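PDB 4RZL: restriction endonuclease LpnPI from Legionella pneumophila subsp. pneumophila str. Philadelphia 1, which probably recognises modified cytosines in DNA through this N-terminal SRA-like domain and, as the full-length enzyme, cuts the DNA with a separate endonuclease domain. Local coordinates for residues 21-26 / 190-195; 99-104 / 179-184; 132-137 / 151-156. One frame throughout, in Å; residues are numbered along the deposited sequence.

Interaction 1 of 3, residues 21-26 / 190-195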
loop_
_atom_site.group_PDB
_atom_site.type_symbol
_atom_site.label_atom_id
_atom_site.label_comp_id
_atom_site.label_asym_id
_atom_site.label_seq_id
_atom_site.Cartn_x
_atom_site.Cartn_y
_atom_site.Cartn_z
ATOM N N ASP A 21 -10.345 -10.320 8.862
ATOM C CA ASP A 21 -9.751 -10.538 7.555
ATOM C C ASP A 21 -9.643 -9.187 6.844
ATOM O O ASP A 21 -10.412 -8.263 7.134
ATOM C CB ASP A 21 -10.597 -11.499 6.713
ATOM C CG ASP A 21 -10.884 -12.818 7.428
ATOM O OD1 ASP A 21 -9.942 -13.604 7.640
ATOM O OD2 ASP A 21 -12.064 -13.071 7.760
ATOM N N LEU A 22 -8.713 -9.075 5.902
ATOM C CA LEU A 22 -8.657 -7.898 5.031
ATOM C C LEU A 22 -9.450 -8.143 3.739
ATOM O O LEU A 22 -9.086 -8.983 2.912
ATOM C CB LEU A 22 -7.206 -7.514 4.707
ATOM C CG LEU A 22 -6.475 -6.798 5.855
ATOM C CD1 LEU A 22 -4.977 -6.644 5.546
ATOM C CD2 LEU A 22 -7.132 -5.439 6.109
ATOM N N ILE A 23 -10.533 -7.395 3.579
ATOM C CA ILE A 23 -11.480 -7.579 2.478
ATOM C C ILE A 23 -11.515 -6.353 1.565
ATOM O O ILE A 23 -11.591 -5.228 2.052
ATOM C CB ILE A 23 -12.895 -7.853 3.023
ATOM C CG1 ILE A 23 -12.916 -9.214 3.730
ATOM C CG2 ILE A 23 -13.944 -7.825 1.894
ATOM C CD1 ILE A 23 -14.219 -9.526 4.419
ATOM N N ILE A 24 -11.452 -6.582 0.255
ATOM C CA ILE A 24 -11.466 -5.505 -0.735
ATOM C C ILE A 24 -12.577 -4.498 -0.453
ATOM O O ILE A 24 -13.756 -4.858 -0.368
ATOM C CB ILE A 24 -11.626 -6.047 -2.169
ATOM C CG1 ILE A 24 -10.322 -6.695 -2.643
ATOM C CG2 ILE A 24 -12.050 -4.923 -3.126
ATOM C CD1 ILE A 24 -9.166 -5.711 -2.791
ATOM N N ASP A 25 -12.153 -3.253 -0.245
ATOM C CA ASP A 25 -13.007 -2.085 -0.018
ATOM C C ASP A 25 -13.851 -2.137 1.255
ATOM O O ASP A 25 -14.753 -1.324 1.433
ATOM C CB ASP A 25 -13.894 -1.838 -1.235
ATOM C CG ASP A 25 -13.091 -1.366 -2.440
ATOM O OD1 ASP A 25 -11.935 -0.919 -2.238
ATOM O OD2 ASP A 25 -13.609 -1.423 -3.575
ATOM N N ALA A 26 -13.541 -3.063 2.152
ATOM C CA ALA A 26 -14.159 -3.053 3.472
ATOM C C ALA A 26 -13.566 -1.890 4.272
ATOM O O ALA A 26 -12.440 -1.476 4.012
ATOM C CB ALA A 26 -13.939 -4.377 4.189
ATOM N N ILE A 190 -7.094 -10.421 -5.604
ATOM C CA ILE A 190 -7.171 -11.079 -4.309
ATOM C C ILE A 190 -8.303 -10.415 -3.553
ATOM O O ILE A 190 -8.155 -9.282 -3.094
ATOM C CB ILE A 190 -5.874 -10.940 -3.502
ATOM C CG1 ILE A 190 -4.710 -11.632 -4.219
ATOM C CG2 ILE A 190 -6.077 -11.458 -2.076
ATOM C CD1 ILE A 190 -3.374 -11.482 -3.515
ATOM N N PRO A 191 -9.458 -11.092 -3.461
ATOM C CA PRO A 191 -10.607 -10.461 -2.789
ATOM C C PRO A 191 -10.447 -10.373 -1.270
ATOM O O PRO A 191 -11.110 -9.554 -0.647
ATOM C CB PRO A 191 -11.786 -11.371 -3.160
ATOM C CG PRO A 191 -11.148 -12.711 -3.535
ATOM C CD PRO A 191 -9.807 -12.364 -4.130
ATOM N N MET A 192 -9.584 -11.200 -0.692
ATOM C CA MET A 192 -9.456 -11.275 0.759
ATOM C C MET A 192 -8.093 -11.772 1.212
ATOM O O MET A 192 -7.558 -12.756 0.682
ATOM C CB MET A 192 -10.538 -12.205 1.344
ATOM C CG MET A 192 -10.450 -12.355 2.850
ATOM S SD MET A 192 -11.602 -13.561 3.522
ATOM C CE MET A 192 -10.645 -15.053 3.306
ATOM N N VAL A 193 -7.531 -11.096 2.207
ATOM C CA VAL A 193 -6.368 -11.626 2.901
ATOM C C VAL A 193 -6.831 -12.152 4.256
ATOM O O VAL A 193 -7.345 -11.389 5.075
ATOM C CB VAL A 193 -5.288 -10.572 3.092
ATOM C CG1 VAL A 193 -4.052 -11.204 3.754
ATOM C CG2 VAL A 193 -4.935 -9.951 1.736
ATOM N N SER A 194 -6.675 -13.453 4.486
ATOM C CA SER A 194 -7.250 -14.072 5.688
ATOM C C SER A 194 -6.503 -13.704 6.975
ATOM O O SER A 194 -5.302 -13.428 6.946
ATOM C CB SER A 194 -7.261 -15.590 5.536
ATOM O OG SER A 194 -5.954 -16.079 5.730
ATOM N N ARG A 195 -7.213 -13.713 8.105
ATOM C CA ARG A 195 -6.573 -13.531 9.401
ATOM C C ARG A 195 -5.446 -14.542 9.635
ATOM O O ARG A 195 -4.408 -14.195 10.209
ATOM C CB ARG A 195 -7.613 -13.603 10.525
ATOM C CG ARG A 195 -7.016 -13.646 11.941
ATOM C CD ARG A 195 -6.051 -12.506 12.251
ATOM N NE ARG A 195 -6.496 -11.205 11.780
ATOM C CZ ARG A 195 -5.766 -10.097 11.866
ATOM N NH1 ARG A 195 -4.547 -10.143 12.387
ATOM N NH2 ARG A 195 -6.248 -8.941 11.433
#
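Leu22 and Val193 face each other across a two-strand antiparallel ribbon, strands 22-23 and 192-193, that lies against the main sheet of this N-terminal DNA-recognition domain. They form its hydrogen-bonded pair: Leu22 N gives to Val193 O at 2.8 Å, and Val193 N gives to Leu22 O at 2.7 Å. Both side chains leave on the inner face, where the contact between them is made low down, Leu22 CB to Val193 CB at 4.0 Å. Beyond that point Leu22 packs on Phe133, Phe135 and Phe149, while Val193 reaches Phe133, Val152 and Leu211, so this side of the ribbon is buried on the sheet.

On the other face sits the non-hydrogen-bonded pair, Ile23 with Met192. Met192 CG is anti to the backbone N (chi1 179°), which sets it 4.1 Å from Ile23 CG1, the two side chains passing at a slant. The thioether then passes beside Asp21, with SD 3.9 Å from Asp21 CB, and Met192 itself is solvent-exposed. Past the pair the strand of Ile23 turns away in a type II beta turn from Ile23 to Ala26, but Ile24 N still bonds to Pro191 O, nearly straight at the hydrogen. Ile24 also lays its CG1 against the carbonyl oxygen of Ile190.

At the far end of the ribbon, Ser194 is the N-cap of helix 195-199: its OG bonds to Trp197 N and also to Asp208. Asp21 reaches the same helix start from across the ribbon. Its CG lies beside its own backbone N, anti to the carbonyl carbon, and OD1 takes the N-H of Arg195 at 2.8 Å, on the anti side of the carboxylate and 17° out of its plane.

Interaction 2 of 3, residues 99-104 / 179-184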
loop_
_atom_site.group_PDB
_atom_site.type_symbol
_atom_site.label_atom_id
_atom_site.label_comp_id
_atom_site.label_asym_id
_atom_site.label_seq_id
_atom_site.Cartn_x
_atom_site.Cartn_y
_atom_site.Cartn_z
ATOM N N HIS A 99 15.445 17.765 1.887
ATOM C CA HIS A 99 16.444 16.786 1.652
ATOM C C HIS A 99 16.276 16.271 0.244
ATOM O O HIS A 99 15.329 16.601 -0.374
ATOM C CB HIS A 99 16.389 15.760 2.767
ATOM C CG HIS A 99 17.012 16.180 4.095
ATOM N ND1 HIS A 99 16.546 15.763 5.257
ATOM C CD2 HIS A 99 18.124 16.918 4.396
ATOM C CE1 HIS A 99 17.313 16.225 6.247
ATOM N NE2 HIS A 99 18.260 16.931 5.717
ATOM N N ASP A 100 17.257 15.603 -0.328
ATOM C CA ASP A 100 17.194 14.846 -1.572
ATOM C C ASP A 100 16.026 13.846 -1.553
ATOM O O ASP A 100 15.558 13.423 -0.488
ATOM C CB ASP A 100 18.534 14.129 -1.796
ATOM C CG ASP A 100 18.511 13.182 -2.983
ATOM O OD1 ASP A 100 18.726 13.653 -4.123
ATOM O OD2 ASP A 100 18.293 11.960 -2.766
ATOM N N ILE A 101 15.558 13.487 -2.744
ATOM C CA ILE A 101 14.403 12.609 -2.931
ATOM C C ILE A 101 14.506 11.313 -2.113
ATOM O O ILE A 101 13.502 10.826 -1.597
ATOM C CB ILE A 101 14.217 12.298 -4.447
ATOM C CG1 ILE A 101 13.067 11.309 -4.697
ATOM C CG2 ILE A 101 15.508 11.758 -5.059
ATOM C CD1 ILE A 101 12.663 11.230 -6.184
ATOM N N HIS A 102 15.721 10.796 -1.942
ATOM C CA HIS A 102 15.920 9.538 -1.220
ATOM C C HIS A 102 16.225 9.709 0.260
ATOM O O HIS A 102 16.331 8.724 1.001
ATOM C CB HIS A 102 17.038 8.743 -1.884
ATOM C CG HIS A 102 16.701 8.285 -3.268
ATOM N ND1 HIS A 102 17.497 8.555 -4.359
ATOM C CD2 HIS A 102 15.645 7.576 -3.736
ATOM C CE1 HIS A 102 16.951 8.025 -5.439
ATOM N NE2 HIS A 102 15.827 7.422 -5.092
ATOM N N ASP A 103 16.353 10.959 0.686
ATOM C CA ASP A 103 16.720 11.273 2.068
ATOM C C ASP A 103 15.469 11.608 2.888
ATOM O O ASP A 103 15.199 12.761 3.195
ATOM C CB ASP A 103 17.744 12.418 2.061
ATOM C CG ASP A 103 18.306 12.740 3.445
ATOM O OD1 ASP A 103 18.092 11.968 4.402
ATOM O OD2 ASP A 103 19.005 13.771 3.560
ATOM N N THR A 104 14.702 10.584 3.244
ATOM C CA THR A 104 13.455 10.783 3.962
ATOM C C THR A 104 13.483 9.928 5.221
ATOM O O THR A 104 14.146 8.887 5.251
ATOM C CB THR A 104 12.217 10.429 3.091
ATOM O OG1 THR A 104 12.123 9.005 2.918
ATOM C CG2 THR A 104 12.303 11.128 1.724
ATOM N N GLN A 179 12.280 17.070 -5.629
ATOM C CA GLN A 179 11.737 15.913 -6.346
ATOM C C GLN A 179 11.073 14.897 -5.422
ATOM O O GLN A 179 11.442 14.753 -4.253
ATOM C CB GLN A 179 12.843 15.220 -7.146
ATOM C CG GLN A 179 13.384 16.015 -8.329
ATOM C CD GLN A 179 14.412 15.219 -9.109
ATOM O OE1 GLN A 179 15.454 14.836 -8.570
ATOM N NE2 GLN A 179 14.107 14.940 -10.379
ATOM N N ASN A 180 10.094 14.188 -5.970
ATOM C CA ASN A 180 9.391 13.150 -5.241
ATOM C C ASN A 180 8.993 12.062 -6.237
ATOM O O ASN A 180 8.869 12.325 -7.435
ATOM C CB ASN A 180 8.150 13.730 -4.526
ATOM C CG ASN A 180 7.581 12.783 -3.444
ATOM O OD1 ASN A 180 8.283 11.896 -2.920
ATOM N ND2 ASN A 180 6.293 12.959 -3.134
ATOM N N TYR A 181 8.779 10.843 -5.757
ATOM C CA TYR A 181 8.394 9.772 -6.669
ATOM C C TYR A 181 6.896 9.748 -6.933
ATOM O O TYR A 181 6.071 9.961 -6.035
ATOM C CB TYR A 181 8.828 8.415 -6.118
ATOM C CG TYR A 181 10.268 8.056 -6.409
ATOM C CD1 TYR A 181 10.810 8.208 -7.690
ATOM C CD2 TYR A 181 11.096 7.600 -5.398
ATOM C CE1 TYR A 181 12.131 7.888 -7.943
ATOM C CE2 TYR A 181 12.419 7.276 -5.643
ATOM C CZ TYR A 181 12.927 7.423 -6.914
ATOM O OH TYR A 181 14.236 7.091 -7.144
ATOM N N ARG A 182 6.559 9.493 -8.187
ATOM C CA ARG A 182 5.221 9.073 -8.561
ATOM C C ARG A 182 5.338 7.605 -8.955
ATOM O O ARG A 182 6.026 7.266 -9.925
ATOM C CB ARG A 182 4.680 9.928 -9.707
ATOM C CG ARG A 182 3.338 9.499 -10.265
ATOM C CD ARG A 182 3.039 10.386 -11.452
ATOM N NE ARG A 182 1.719 10.195 -12.024
ATOM C CZ ARG A 182 1.474 9.433 -13.085
ATOM N NH1 ARG A 182 2.467 8.771 -13.667
ATOM N NH2 ARG A 182 0.238 9.329 -13.557
ATOM N N ALA A 183 4.703 6.734 -8.180
ATOM C CA ALA A 183 4.865 5.291 -8.357
ATOM C C ALA A 183 3.556 4.646 -8.774
ATOM O O ALA A 183 2.516 4.946 -8.201
ATOM C CB ALA A 183 5.379 4.644 -7.054
ATOM N N ILE A 184 3.613 3.732 -9.740
ATOM C CA ILE A 184 2.405 3.088 -10.254
ATOM C C ILE A 184 2.407 1.587 -9.907
ATOM O O ILE A 184 3.380 0.879 -10.159
ATOM C CB ILE A 184 2.275 3.294 -11.780
ATOM C CG1 ILE A 184 2.301 4.793 -12.109
ATOM C CG2 ILE A 184 1.007 2.599 -12.339
ATOM C CD1 ILE A 184 1.913 5.141 -13.542
#
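His102 NE2 and Tyr181 OH share a short hydrogen bond of 2.6 Å, in which either atom could be the donor. Each meets the other ring at its edge, near the plane, but the two rings are turned obliquely, their planes 51° apart. A second contact comes from the neighbouring residue. Ile101 has CG1 anti to its backbone N (chi1 176°), and an extended second torsion carries CD1 over the centre of the Tyr181 ring, 3.7 Å from the centroid and 5° off the normal, a CH-pi contact. Tyr181 is thus held at its hydroxyl by the histidine and covered on one face by the isoleucine. Lower on the same side chain, Ile101 CB lies 3.7 Å from Gln179 O, the oxygen that accepts a hydrogen bond from Asn94 ND2.

Outside the two segments, Asn109 ND2 on helix 108-119 bonds to both Ile101 O and Asn180 OD1, and Asn180 ND2 bonds to Gly92 O. Within the loop, Asp100 OD2 takes the N-H of His102 at 2.9 Å, the donor standing above the carboxylate plane. Ile101 and His102 are thereby set next to Tyr181 by an Asx turn within a type I beta turn, Asp100 to Asp103, in a loop packed on strand 176-187.

Interaction 3 of 3, residues 132-137 / 151-156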
loop_
_atom_site.group_PDB
_atom_site.type_symbol
_atom_site.label_atom_id
_atom_site.label_comp_id
_atom_site.label_asym_id
_atom_site.label_seq_id
_atom_site.Cartn_x
_atom_site.Cartn_y
_atom_site.Cartn_z
ATOM N N ILE A 132 2.449 -5.880 -0.819
ATOM C CA ILE A 132 2.128 -4.502 -0.480
ATOM C C ILE A 132 0.628 -4.411 -0.242
ATOM O O ILE A 132 -0.165 -4.894 -1.064
ATOM C CB ILE A 132 2.558 -3.525 -1.591
ATOM C CG1 ILE A 132 4.084 -3.494 -1.704
ATOM C CG2 ILE A 132 2.025 -2.135 -1.318
ATOM C CD1 ILE A 132 4.592 -2.805 -2.957
ATOM N N PHE A 133 0.247 -3.850 0.904
ATOM C CA PHE A 133 -1.163 -3.589 1.207
ATOM C C PHE A 133 -1.461 -2.093 1.092
ATOM O O PHE A 133 -0.736 -1.257 1.655
ATOM C CB PHE A 133 -1.537 -4.058 2.615
ATOM C CG PHE A 133 -1.501 -5.560 2.816
ATOM C CD1 PHE A 133 -1.279 -6.429 1.760
ATOM C CD2 PHE A 133 -1.667 -6.088 4.083
ATOM C CE1 PHE A 133 -1.240 -7.794 1.961
ATOM C CE2 PHE A 133 -1.622 -7.466 4.292
ATOM C CZ PHE A 133 -1.406 -8.314 3.232
ATOM N N ILE A 134 -2.534 -1.753 0.384
ATOM C CA ILE A 134 -2.957 -0.355 0.245
ATOM C C ILE A 134 -4.172 -0.031 1.096
ATOM O O ILE A 134 -5.164 -0.769 1.075
ATOM C CB ILE A 134 -3.301 -0.004 -1.217
ATOM C CG1 ILE A 134 -2.121 -0.310 -2.138
ATOM C CG2 ILE A 134 -3.747 1.471 -1.345
ATOM C CD1 ILE A 134 -2.528 -0.356 -3.612
ATOM N N PHE A 135 -4.085 1.048 1.872
ATOM C CA PHE A 135 -5.231 1.576 2.641
ATOM C C PHE A 135 -5.437 3.038 2.283
ATOM O O PHE A 135 -4.461 3.774 2.055
ATOM C CB PHE A 135 -5.014 1.467 4.163
ATOM C CG PHE A 135 -4.961 0.054 4.692
ATOM C CD1 PHE A 135 -3.769 -0.654 4.708
ATOM C CD2 PHE A 135 -6.098 -0.545 5.223
ATOM C CE1 PHE A 135 -3.712 -1.956 5.221
ATOM C CE2 PHE A 135 -6.059 -1.836 5.733
ATOM C CZ PHE A 135 -4.864 -2.551 5.729
ATOM N N VAL A 136 -6.690 3.481 2.239
ATOM C CA VAL A 136 -6.947 4.909 2.117
ATOM C C VAL A 136 -7.782 5.358 3.311
ATOM O O VAL A 136 -8.540 4.572 3.886
ATOM C CB VAL A 136 -7.679 5.293 0.792
ATOM C CG1 VAL A 136 -6.873 4.842 -0.430
ATOM C CG2 VAL A 136 -9.110 4.742 0.751
ATOM N N LYS A 137 -7.630 6.622 3.685
ATOM C CA LYS A 137 -8.401 7.200 4.779
ATOM C C LYS A 137 -9.861 7.207 4.379
ATOM O O LYS A 137 -10.206 7.623 3.281
ATOM C CB LYS A 137 -7.921 8.624 5.099
ATOM C CG LYS A 137 -8.657 9.300 6.254
ATOM C CD LYS A 137 -8.328 10.802 6.312
ATOM C CE LYS A 137 -8.764 11.431 7.625
ATOM N N GLY A 151 -6.576 -3.210 -1.451
ATOM C CA GLY A 151 -6.050 -4.430 -2.052
ATOM C C GLY A 151 -4.580 -4.744 -1.818
ATOM O O GLY A 151 -3.840 -3.945 -1.228
ATOM N N VAL A 152 -4.172 -5.921 -2.288
ATOM C CA VAL A 152 -2.773 -6.344 -2.326
ATOM C C VAL A 152 -2.191 -5.844 -3.642
ATOM O O VAL A 152 -2.799 -6.051 -4.697
ATOM C CB VAL A 152 -2.613 -7.885 -2.276
ATOM C CG1 VAL A 152 -1.123 -8.277 -2.212
ATOM C CG2 VAL A 152 -3.406 -8.490 -1.130
ATOM N N ALA A 153 -1.024 -5.211 -3.598
ATOM C CA ALA A 153 -0.484 -4.578 -4.792
ATOM C C ALA A 153 0.943 -5.016 -5.090
ATOM O O ALA A 153 1.657 -5.502 -4.205
ATOM C CB ALA A 153 -0.527 -3.053 -4.649
ATOM N N VAL A 154 1.345 -4.852 -6.352
ATOM C CA VAL A 154 2.715 -5.110 -6.758
ATOM C C VAL A 154 3.191 -3.961 -7.628
ATOM O O VAL A 154 2.379 -3.331 -8.316
ATOM C CB VAL A 154 2.868 -6.452 -7.522
ATOM C CG1 VAL A 154 2.432 -7.617 -6.612
ATOM C CG2 VAL A 154 2.085 -6.443 -8.840
ATOM N N PRO A 155 4.509 -3.692 -7.607
ATOM C CA PRO A 155 5.089 -2.589 -8.387
ATOM C C PRO A 155 4.930 -2.782 -9.884
ATOM O O PRO A 155 5.110 -3.896 -10.373
ATOM C CB PRO A 155 6.581 -2.609 -7.992
ATOM C CG PRO A 155 6.614 -3.350 -6.645
ATOM C CD PRO A 155 5.515 -4.373 -6.764
ATOM N N GLY A 156 4.619 -1.704 -10.593
ATOM C CA GLY A 156 4.536 -1.738 -12.039
ATOM C C GLY A 156 3.124 -2.007 -12.511
ATOM O O GLY A 156 2.202 -2.201 -11.706
#
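Ile134 CD1 presses on Ala153 CB at 3.5 Å, the closest side-chain contact between these strands, and two sound backbone bonds lie beside it. Ala153 N gives to Ile132 O at 2.7 Å, and Ile134 N to Gly151 O at 3.0 Å, nearly along the C=O axis. Ile132 O also has Val152 CA at 3.2 Å, a CA-H...O contact. The bond at the other end is slack: Ile132 N to Ala153 O is weak, at 3.5 Å and bent to 134°. There Ile132 keeps a looser apolar touch, CD1 to Pro155 CD. This end is loose in its bond only and not open to solvent, since the touching residues are all buried.

These are the two arms of a beta hairpin, strands 132-137 and 147-155, in the central sheet of the domain. The axes of these short segments are 123° apart, well off the 180° of straight antiparallel strands, so the pair is strongly twisted.

On the opposite face from Ile134 and Ala153 lies the non-hydrogen-bonded pair, Phe133 and Val152. Phe133 also meets Ile45, and Val152 meets Ile190. The two side chains run side by side in the same direction, and Val152 CG2 comes obliquely to the ring, 3.8 Å from Phe133 CE1.

In the fold
From the N terminus, the chain enters interaction 1 at 21-26 and does not close that loop until 190-195, so both other contacts are nested within it. Interaction 2 opens next, in the loop at 99-104, and is closed by strand 176-187; the hairpin of interaction 3 lies wholly inside that span. Interaction 3 sits near the centre of the chain, with interactions 1 and 2 on opposite sides of it, their centres about 30 Å apart. It touches both: Ile24 CD1 packs 3.4 Å from Gly151 CA, while a probable hydrogen bond runs from Gly156 N, just after strand 147-155, to Ile184 O on the neighbouring strand 176-187. The central sheet thus connects the outlying ribbon to the docked loop.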